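Local coordinates for rhamnosidase B (Bacillus sp., PDB 2OKX), which probably hydrolyses terminal alpha-L-rhamnosyl linkages, as a glycoside hydrolase of family 78, releasing L-rhamnose from its glycosides with inversion of configuration, at residues Tyr531-Gly537 with Val590-Ile596; Thr556-Cys560 with Cys861-Ala866. One frame throughout, in Å; residues are numbered along the deposited sequence.

From the N terminus the chain leaves strand 520-528, runs through 531-537, and enters strand 538-541 and helix 544-559, whose end supplies 556-560. Helix 577-590 then leads into 590-596, which returns to 531-537: contact 1 closes a loop of 52 intervening residues. Contact 2 closes a far longer one, 300 residues, when 861-866 comes back to 556-560. The four segments alternate along the chain, so the two closures cross rather than nest. They also touch: in the modelled conformer of R558, E535 OE1 and R558 NH1 form a 2.7 Å salt bridge, and F591 packs on T557 and R558. Helix 544-559 thus links the incoming loop to the late 861-866 turn.

Contact 1: residues Tyr531-Gly537 with Val590-Ile596; sequences YPVAEQG and VFGETEI
The carbonyl oxygen of V590 receives two donors: the amide G537 N, at 3.1 Å in a weak bond bent to 134°, and a water 2.7 Å from V590 O. That water donates its other proton to G537 O, so it spans the two backbones beside the direct bond. G537, without a side chain, lets the two chains come close here: G537 CA and V590 CA are 4.2 Å apart, and a CB on G537 would run into V590 CA.

Two aromatic rings carry the apolar part. The face of the F591 ring is covered by V533, whose CB stands 3.8 Å from the ring centroid in a CH-pi contact, while CG1 and CG2 spread over the ring atoms. V590 CG2 lies against the opposite face, and A534 O approaches the edge, 3.4 Å from F591 CD1. The Y531 ring is similarly sandwiched: P532 CD covers one face and I596 CB the other, with I596 CB 24° off the normal through the centroid and 3.4 Å from Y531 CE2. Y531 swings its ring away from its own amide (chi1 -175°), which lays it beside the start of helix 595-603 and brings OH to 3.4 Å from E595 CB.

E593 has two deposited conformers; in the one given, CG meets Y531 CE1 obliquely and also V533 CG1, and its water links rest on that copy. A534 N donates to a water at 2.8 Å that also lies by F591 O, though with more acceptors than protons in reach this second link is unsure. P196 also touches Y531, and M561 touches V533.

This geometry fits the short loop between helices 577-590 and 595-603, whose turn receives the chain entering the catalytic (alpha/alpha)6 barrel of family 78.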
ATOM      1  N   TYR A 531      -4.038 -12.138   4.527  1.00 17.65           N
ATOM      2  CA  TYR A 531      -5.088 -13.002   4.027  1.00 17.40           C
ATOM      3  C   TYR A 531      -4.700 -14.368   4.592  1.00 18.17           C
ATOM      4  O   TYR A 531      -3.516 -14.645   4.775  1.00 17.43           O
ATOM      5  CB  TYR A 531      -5.064 -13.020   2.495  1.00 17.73           C
ATOM      6  CG  TYR A 531      -6.198 -13.799   1.874  1.00 19.71           C
ATOM      7  CD1 TYR A 531      -6.075 -15.165   1.610  1.00 18.79           C
ATOM      8  CD2 TYR A 531      -7.413 -13.176   1.582  1.00 19.00           C
ATOM      9  CE1 TYR A 531      -7.133 -15.890   1.068  1.00 20.39           C
ATOM     10  CE2 TYR A 531      -8.480 -13.890   1.048  1.00 20.08           C
ATOM     11  CZ  TYR A 531      -8.333 -15.244   0.791  1.00 21.39           C
ATOM     12  OH  TYR A 531      -9.386 -15.946   0.249  1.00 22.01           O
ATOM     13  N   PRO A 532      -5.685 -15.230   4.896  1.00 16.36           N
ATOM     14  CA  PRO A 532      -5.363 -16.551   5.444  1.00 18.54           C
ATOM     15  C   PRO A 532      -4.642 -17.461   4.454  1.00 20.76           C
ATOM     16  O   PRO A 532      -5.268 -18.085   3.600  1.00 22.01           O
ATOM     17  CB  PRO A 532      -6.730 -17.097   5.858  1.00 18.25           C
ATOM     18  CG  PRO A 532      -7.650 -16.481   4.846  1.00 16.03           C
ATOM     19  CD  PRO A 532      -7.144 -15.055   4.767  1.00 16.38           C
ATOM     20  N   VAL A 533      -3.319 -17.528   4.572  1.00 20.56           N
ATOM     21  CA  VAL A 533      -2.520 -18.372   3.694  1.00 20.74           C
ATOM     22  C   VAL A 533      -1.688 -19.357   4.502  1.00 20.87           C
ATOM     23  O   VAL A 533      -1.166 -19.020   5.569  1.00 22.27           O
ATOM     24  CB  VAL A 533      -1.546 -17.537   2.821  1.00 20.92           C
ATOM     25  CG1 VAL A 533      -2.321 -16.679   1.841  1.00 21.01           C
ATOM     26  CG2 VAL A 533      -0.661 -16.668   3.715  1.00 20.61           C
ATOM     27  N   ALA A 534      -1.582 -20.580   3.998  1.00 19.25           N
ATOM     28  CA  ALA A 534      -0.778 -21.608   4.639  1.00 19.50           C
ATOM     29  C   ALA A 534       0.343 -21.901   3.643  1.00 17.90           C
ATOM     30  O   ALA A 534       0.170 -21.717   2.441  1.00 15.64           O
ATOM     31  CB  ALA A 534      -1.610 -22.862   4.902  1.00 20.01           C
ATOM     32  N   GLU A 535       1.492 -22.344   4.138  1.00 17.19           N
ATOM     33  CA  GLU A 535       2.621 -22.614   3.261  1.00 15.95           C
ATOM     34  C   GLU A 535       2.468 -23.936   2.525  1.00 16.76           C
ATOM     35  O   GLU A 535       3.305 -24.832   2.638  1.00 16.62           O
ATOM     36  CB  GLU A 535       3.916 -22.556   4.081  1.00 17.03           C
ATOM     37  CG  GLU A 535       4.156 -21.141   4.622  1.00 15.16           C
ATOM     38  CD  GLU A 535       5.479 -20.954   5.359  1.00 17.93           C
ATOM     39  OE1 GLU A 535       5.821 -19.790   5.637  1.00 20.14           O
ATOM     40  OE2 GLU A 535       6.167 -21.945   5.672  1.00 16.87           O
ATOM     41  N   GLN A 536       1.392 -24.029   1.742  1.00 16.56           N
ATOM     42  CA  GLN A 536       1.072 -25.237   0.991  1.00 18.03           C
ATOM     43  C   GLN A 536       1.926 -25.463  -0.241  1.00 17.52           C
ATOM     44  O   GLN A 536       1.978 -26.571  -0.770  1.00 19.35           O
ATOM     45  CB  GLN A 536      -0.411 -25.231   0.608  1.00 15.92           C
ATOM     46  CG  GLN A 536      -1.327 -25.220   1.827  1.00 16.62           C
ATOM     47  CD  GLN A 536      -1.036 -26.368   2.782  1.00 19.42           C
ATOM     48  OE1 GLN A 536      -1.118 -27.546   2.406  1.00 21.86           O
ATOM     49  NE2 GLN A 536      -0.689 -26.033   4.019  1.00 12.70           N
ATOM     50  N   GLY A 537       2.585 -24.411  -0.712  1.00 15.73           N
ATOM     51  CA  GLY A 537       3.449 -24.561  -1.868  1.00 15.72           C
ATOM     52  C   GLY A 537       4.887 -24.528  -1.391  1.00 17.06           C
ATOM     53  O   GLY A 537       5.162 -24.041  -0.294  1.00 16.08           O
ATOM     54  N   VAL A 590       2.777 -20.515  -4.560  1.00 16.30           N
ATOM     55  CA  VAL A 590       3.248 -20.581  -3.177  1.00 16.19           C
ATOM     56  C   VAL A 590       2.174 -20.778  -2.108  1.00 15.90           C
ATOM     57  O   VAL A 590       2.463 -21.330  -1.045  1.00 15.63           O
ATOM     58  CB  VAL A 590       4.090 -19.335  -2.815  1.00 18.94           C
ATOM     59  CG1 VAL A 590       5.172 -19.120  -3.871  1.00 16.83           C
ATOM     60  CG2 VAL A 590       3.206 -18.115  -2.686  1.00 21.04           C
ATOM     61  N   PHE A 591       0.944 -20.341  -2.382  1.00 14.87           N
ATOM     62  CA  PHE A 591      -0.146 -20.487  -1.414  1.00 15.55           C
ATOM     63  C   PHE A 591      -1.362 -21.251  -1.945  1.00 15.42           C
ATOM     64  O   PHE A 591      -1.915 -22.099  -1.245  1.00 16.31           O
ATOM     65  CB  PHE A 591      -0.599 -19.115  -0.909  1.00 14.69           C
ATOM     66  CG  PHE A 591       0.477 -18.346  -0.202  1.00 16.18           C
ATOM     67  CD1 PHE A 591       1.182 -18.921   0.847  1.00 16.55           C
ATOM     68  CD2 PHE A 591       0.786 -17.045  -0.587  1.00 17.50           C
ATOM     69  CE1 PHE A 591       2.182 -18.213   1.509  1.00 18.90           C
ATOM     70  CE2 PHE A 591       1.784 -16.326   0.066  1.00 15.86           C
ATOM     71  CZ  PHE A 591       2.482 -16.912   1.117  1.00 17.00           C
ATOM     72  N   GLY A 592      -1.781 -20.931  -3.166  1.00 15.91           N
ATOM     73  CA  GLY A 592      -2.919 -21.608  -3.775  1.00 17.87           C
ATOM     74  C   GLY A 592      -4.294 -21.011  -3.508  1.00 20.87           C
ATOM     75  O   GLY A 592      -5.311 -21.660  -3.758  1.00 19.01           O
ATOM     76  N   GLU A 593      -4.349 -19.781  -3.009  1.00 20.13           N
ATOM     77  CA  GLU A 593      -5.642 -19.169  -2.730  1.00 21.62           C
ATOM     78  C   GLU A 593      -6.297 -18.646  -4.002  1.00 21.01           C
ATOM     79  O   GLU A 593      -5.617 -18.198  -4.930  1.00 20.59           O
ATOM     80  CB  GLU A 593      -5.485 -18.046  -1.698  0.58 22.15           C
ATOM     81  CG  GLU A 593      -4.991 -18.533  -0.329  0.58 22.55           C
ATOM     82  CD  GLU A 593      -5.824 -19.681   0.232  0.58 20.34           C
ATOM     83  OE1 GLU A 593      -7.051 -19.527   0.381  0.58 20.71           O
ATOM     84  OE2 GLU A 593      -5.253 -20.747   0.528  0.58 24.33           O
ATOM     85  N   THR A 594      -7.624 -18.716  -4.051  1.00 19.96           N
ATOM     86  CA  THR A 594      -8.355 -18.256  -5.226  1.00 20.04           C
ATOM     87  C   THR A 594      -9.412 -17.194  -4.940  1.00 20.24           C
ATOM     88  O   THR A 594      -9.645 -16.316  -5.768  1.00 20.17           O
ATOM     89  CB  THR A 594      -9.048 -19.437  -5.942  1.00 21.37           C
ATOM     90  OG1 THR A 594      -9.893 -20.122  -5.014  1.00 18.71           O
ATOM     91  CG2 THR A 594      -8.014 -20.409  -6.494  1.00 21.62           C
ATOM     92  N   GLU A 595     -10.049 -17.264  -3.775  1.00 20.44           N
ATOM     93  CA  GLU A 595     -11.094 -16.297  -3.459  1.00 23.65           C
ATOM     94  C   GLU A 595     -10.614 -14.852  -3.468  1.00 22.77           C
ATOM     95  O   GLU A 595     -11.326 -13.970  -3.934  1.00 20.62           O
ATOM     96  CB  GLU A 595     -11.755 -16.632  -2.118  1.00 27.13           C
ATOM     97  CG  GLU A 595     -12.571 -17.921  -2.154  1.00 33.36           C
ATOM     98  CD  GLU A 595     -13.494 -18.072  -0.958  1.00 38.88           C
ATOM     99  OE1 GLU A 595     -14.122 -19.143  -0.824  1.00 44.67           O
ATOM    100  OE2 GLU A 595     -13.601 -17.121  -0.156  1.00 42.96           O
ATOM    101  N   ILE A 596      -9.406 -14.609  -2.969  1.00 20.03           N
ATOM    102  CA  ILE A 596      -8.879 -13.254  -2.957  1.00 19.53           C
ATOM    103  C   ILE A 596      -8.690 -12.757  -4.392  1.00 18.60           C
ATOM    104  O   ILE A 596      -8.910 -11.589  -4.689  1.00 19.51           O
ATOM    105  CB  ILE A 596      -7.533 -13.181  -2.188  1.00 21.00           C
ATOM    106  CG1 ILE A 596      -6.997 -11.748  -2.206  1.00 19.75           C
ATOM    107  CG2 ILE A 596      -6.526 -14.149  -2.799  1.00 21.34           C
ATOM    108  CD1 ILE A 596      -5.707 -11.556  -1.406  1.00 19.06           C
TER
HETATM  109  O   HOH W   1      -9.274 -18.552   0.701  1.00 29.40           O
HETATM  110  O   HOH W   2      -3.078 -21.423   1.726  1.00 33.66           O
HETATM  111  O   HOH W   3       4.417 -21.677   0.833  1.00 17.78           O

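Contact 2: residues Thr556-Cys560 with Cys861-Ala866; sequences TTRLC and CHAWSA
The flat group that meets the helix is the peptide joining H862 to A863: T556 CG2 stands over its face, 3.4 Å from H862 C and 3.3 Å from A863 N. The rings of H862 and W864 start away from helix 544-559; one corner of the H862 ring points at the rim of one indole face, and F802 also stacks with W864. A bound glycerol beside H862 may mark a pocket.

C560, the first residue beyond the helical phi/psi run, reaches the same peptide. Its SG, placed anti to the carbonyl carbon and beside the backbone N (chi1 -71°), accepts a weak bond from A863 N at 3.4 Å, with an N-H...S angle of 143°. C560 CB and A863 CB are only 3.4 Å apart, tighter than usual van der Waals contact, so alanine sits snugly on the helix end. C861 SG packs between T556 CG2, at 3.8 Å, and L559 CD1, at 4.1 Å. Its 4.3 Å distance from C560 SG rules out a disulfide in this model.

T557 OG1 borders A866 CB at 3.6 Å, but its hydrogen bond goes to S553 O within the helix, whereas T556 OG1 bonds both to I552 O and to C839 N.

With all eight touching residues buried, the loop before helix 868-876, with its short 3-10 turn 863-865, docks on the C-terminal end of helix 544-559 in the (alpha/alpha)6 barrel domain.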
ATOM      1  N   THR A 556       7.165 -11.842   0.618  1.00 16.58           N
ATOM      2  CA  THR A 556       6.672 -10.599   0.028  1.00 16.41           C
ATOM      3  C   THR A 556       5.202 -10.754  -0.375  1.00 17.93           C
ATOM      4  O   THR A 556       4.377  -9.873  -0.139  1.00 15.29           O
ATOM      5  CB  THR A 556       7.470 -10.224  -1.233  1.00 16.68           C
ATOM      6  OG1 THR A 556       8.862 -10.144  -0.912  1.00 15.44           O
ATOM      7  CG2 THR A 556       6.996  -8.875  -1.784  1.00 17.27           C
ATOM      8  N   THR A 557       4.893 -11.886  -0.994  1.00 15.50           N
ATOM      9  CA  THR A 557       3.536 -12.167  -1.451  1.00 15.95           C
ATOM     10  C   THR A 557       2.572 -12.227  -0.275  1.00 15.22           C
ATOM     11  O   THR A 557       1.480 -11.674  -0.334  1.00 16.94           O
ATOM     12  CB  THR A 557       3.506 -13.489  -2.236  1.00 16.05           C
ATOM     13  OG1 THR A 557       4.439 -13.401  -3.320  1.00 15.64           O
ATOM     14  CG2 THR A 557       2.102 -13.760  -2.797  1.00 14.03           C
ATOM     15  N   ARG A 558       2.988 -12.895   0.793  1.00 15.42           N
ATOM     16  CA  ARG A 558       2.175 -13.009   1.998  1.00 17.14           C
ATOM     17  C   ARG A 558       1.804 -11.624   2.533  1.00 17.81           C
ATOM     18  O   ARG A 558       0.634 -11.341   2.791  1.00 19.32           O
ATOM     19  CB  ARG A 558       2.950 -13.803   3.054  0.53 18.26           C
ATOM     20  CG  ARG A 558       2.245 -14.032   4.380  0.53 18.40           C
ATOM     21  CD  ARG A 558       2.911 -15.203   5.098  0.53 18.23           C
ATOM     22  NE  ARG A 558       4.369 -15.116   5.029  0.53 19.79           N
ATOM     23  CZ  ARG A 558       5.186 -16.165   5.067  0.53 17.83           C
ATOM     24  NH1 ARG A 558       4.687 -17.390   5.172  0.53 19.00           N
ATOM     25  NH2 ARG A 558       6.500 -15.993   4.989  0.53 14.47           N
ATOM     26  N   LEU A 559       2.804 -10.760   2.689  1.00 16.91           N
ATOM     27  CA  LEU A 559       2.571  -9.422   3.229  1.00 17.20           C
ATOM     28  C   LEU A 559       1.776  -8.499   2.313  1.00 18.12           C
ATOM     29  O   LEU A 559       1.238  -7.483   2.762  1.00 18.34           O
ATOM     30  CB  LEU A 559       3.902  -8.757   3.591  1.00 17.51           C
ATOM     31  CG  LEU A 559       4.784  -9.451   4.630  1.00 15.93           C
ATOM     32  CD1 LEU A 559       5.954  -8.533   4.942  1.00 15.49           C
ATOM     33  CD2 LEU A 559       3.993  -9.760   5.904  1.00 16.09           C
ATOM     34  N   CYS A 560       1.707  -8.842   1.032  1.00 16.26           N
ATOM     35  CA  CYS A 560       0.963  -8.039   0.076  1.00 17.66           C
ATOM     36  C   CYS A 560      -0.404  -8.645  -0.205  1.00 18.07           C
ATOM     37  O   CYS A 560      -1.019  -8.362  -1.232  1.00 17.77           O
ATOM     38  CB  CYS A 560       1.744  -7.889  -1.227  1.00 16.66           C
ATOM     39  SG  CYS A 560       3.195  -6.830  -1.053  1.00 18.79           S
ATOM     40  N   CYS A 861       9.247  -3.897  -0.184  1.00 18.18           N
ATOM     41  CA  CYS A 861       8.365  -5.060  -0.215  1.00 19.10           C
ATOM     42  C   CYS A 861       7.216  -4.847  -1.203  1.00 19.33           C
ATOM     43  O   CYS A 861       6.178  -4.302  -0.840  1.00 19.35           O
ATOM     44  CB  CYS A 861       7.809  -5.316   1.196  1.00 17.41           C
ATOM     45  SG  CYS A 861       6.756  -6.791   1.374  1.00 19.36           S
ATOM     46  N   HIS A 862       7.419  -5.275  -2.447  1.00 18.41           N
ATOM     47  CA  HIS A 862       6.418  -5.148  -3.512  1.00 19.07           C
ATOM     48  C   HIS A 862       6.248  -6.528  -4.136  1.00 19.12           C
ATOM     49  O   HIS A 862       7.142  -7.008  -4.831  1.00 17.60           O
ATOM     50  CB  HIS A 862       6.897  -4.165  -4.592  1.00 18.25           C
ATOM     51  CG  HIS A 862       6.228  -2.826  -4.537  1.00 19.81           C
ATOM     52  ND1 HIS A 862       5.462  -2.331  -5.572  1.00 23.60           N
ATOM     53  CD2 HIS A 862       6.220  -1.873  -3.577  1.00 17.63           C
ATOM     54  CE1 HIS A 862       5.012  -1.131  -5.252  1.00 16.66           C
ATOM     55  NE2 HIS A 862       5.459  -0.829  -4.046  1.00 23.39           N
ATOM     56  N   ALA A 863       5.105  -7.161  -3.892  1.00 20.28           N
ATOM     57  CA  ALA A 863       4.871  -8.499  -4.422  1.00 20.76           C
ATOM     58  C   ALA A 863       4.864  -8.559  -5.943  1.00 20.12           C
ATOM     59  O   ALA A 863       4.934  -9.644  -6.516  1.00 18.44           O
ATOM     60  CB  ALA A 863       3.564  -9.079  -3.863  1.00 21.20           C
ATOM     61  N   TRP A 864       4.782  -7.413  -6.612  1.00 20.37           N
ATOM     62  CA  TRP A 864       4.797  -7.453  -8.068  1.00 19.95           C
ATOM     63  C   TRP A 864       6.210  -7.836  -8.524  1.00 19.61           C
ATOM     64  O   TRP A 864       6.446  -8.127  -9.701  1.00 20.69           O
ATOM     65  CB  TRP A 864       4.328  -6.105  -8.659  1.00 20.46           C
ATOM     66  CG  TRP A 864       5.325  -4.968  -8.711  1.00 22.33           C
ATOM     67  CD1 TRP A 864       6.537  -4.884  -8.081  1.00 21.75           C
ATOM     68  CD2 TRP A 864       5.173  -3.745  -9.448  1.00 24.19           C
ATOM     69  NE1 TRP A 864       7.150  -3.685  -8.384  1.00 22.80           N
ATOM     70  CE2 TRP A 864       6.333  -2.969  -9.221  1.00 25.03           C
ATOM     71  CE3 TRP A 864       4.166  -3.231 -10.278  1.00 23.22           C
ATOM     72  CZ2 TRP A 864       6.515  -1.704  -9.797  1.00 25.75           C
ATOM     73  CZ3 TRP A 864       4.346  -1.973 -10.853  1.00 27.16           C
ATOM     74  CH2 TRP A 864       5.515  -1.224 -10.608  1.00 24.88           C
ATOM     75  N   SER A 865       7.127  -7.884  -7.558  1.00 16.78           N
ATOM     76  CA  SER A 865       8.531  -8.230  -7.790  1.00 16.53           C
ATOM     77  C   SER A 865       8.876  -9.658  -7.342  1.00 16.33           C
ATOM     78  O   SER A 865      10.046 -10.041  -7.366  1.00 17.44           O
ATOM     79  CB  SER A 865       9.445  -7.272  -7.016  1.00 16.58           C
ATOM     80  OG  SER A 865       9.324  -5.933  -7.463  1.00 19.09           O
ATOM     81  N   ALA A 866       7.877 -10.442  -6.941  1.00 14.70           N
ATOM     82  CA  ALA A 866       8.132 -11.802  -6.448  1.00 14.83           C
ATOM     83  C   ALA A 866       8.241 -12.904  -7.507  1.00 13.89           C
ATOM     84  O   ALA A 866       7.977 -14.076  -7.220  1.00 13.05           O
ATOM     85  CB  ALA A 866       7.062 -12.183  -5.414  1.00 13.01           C
TER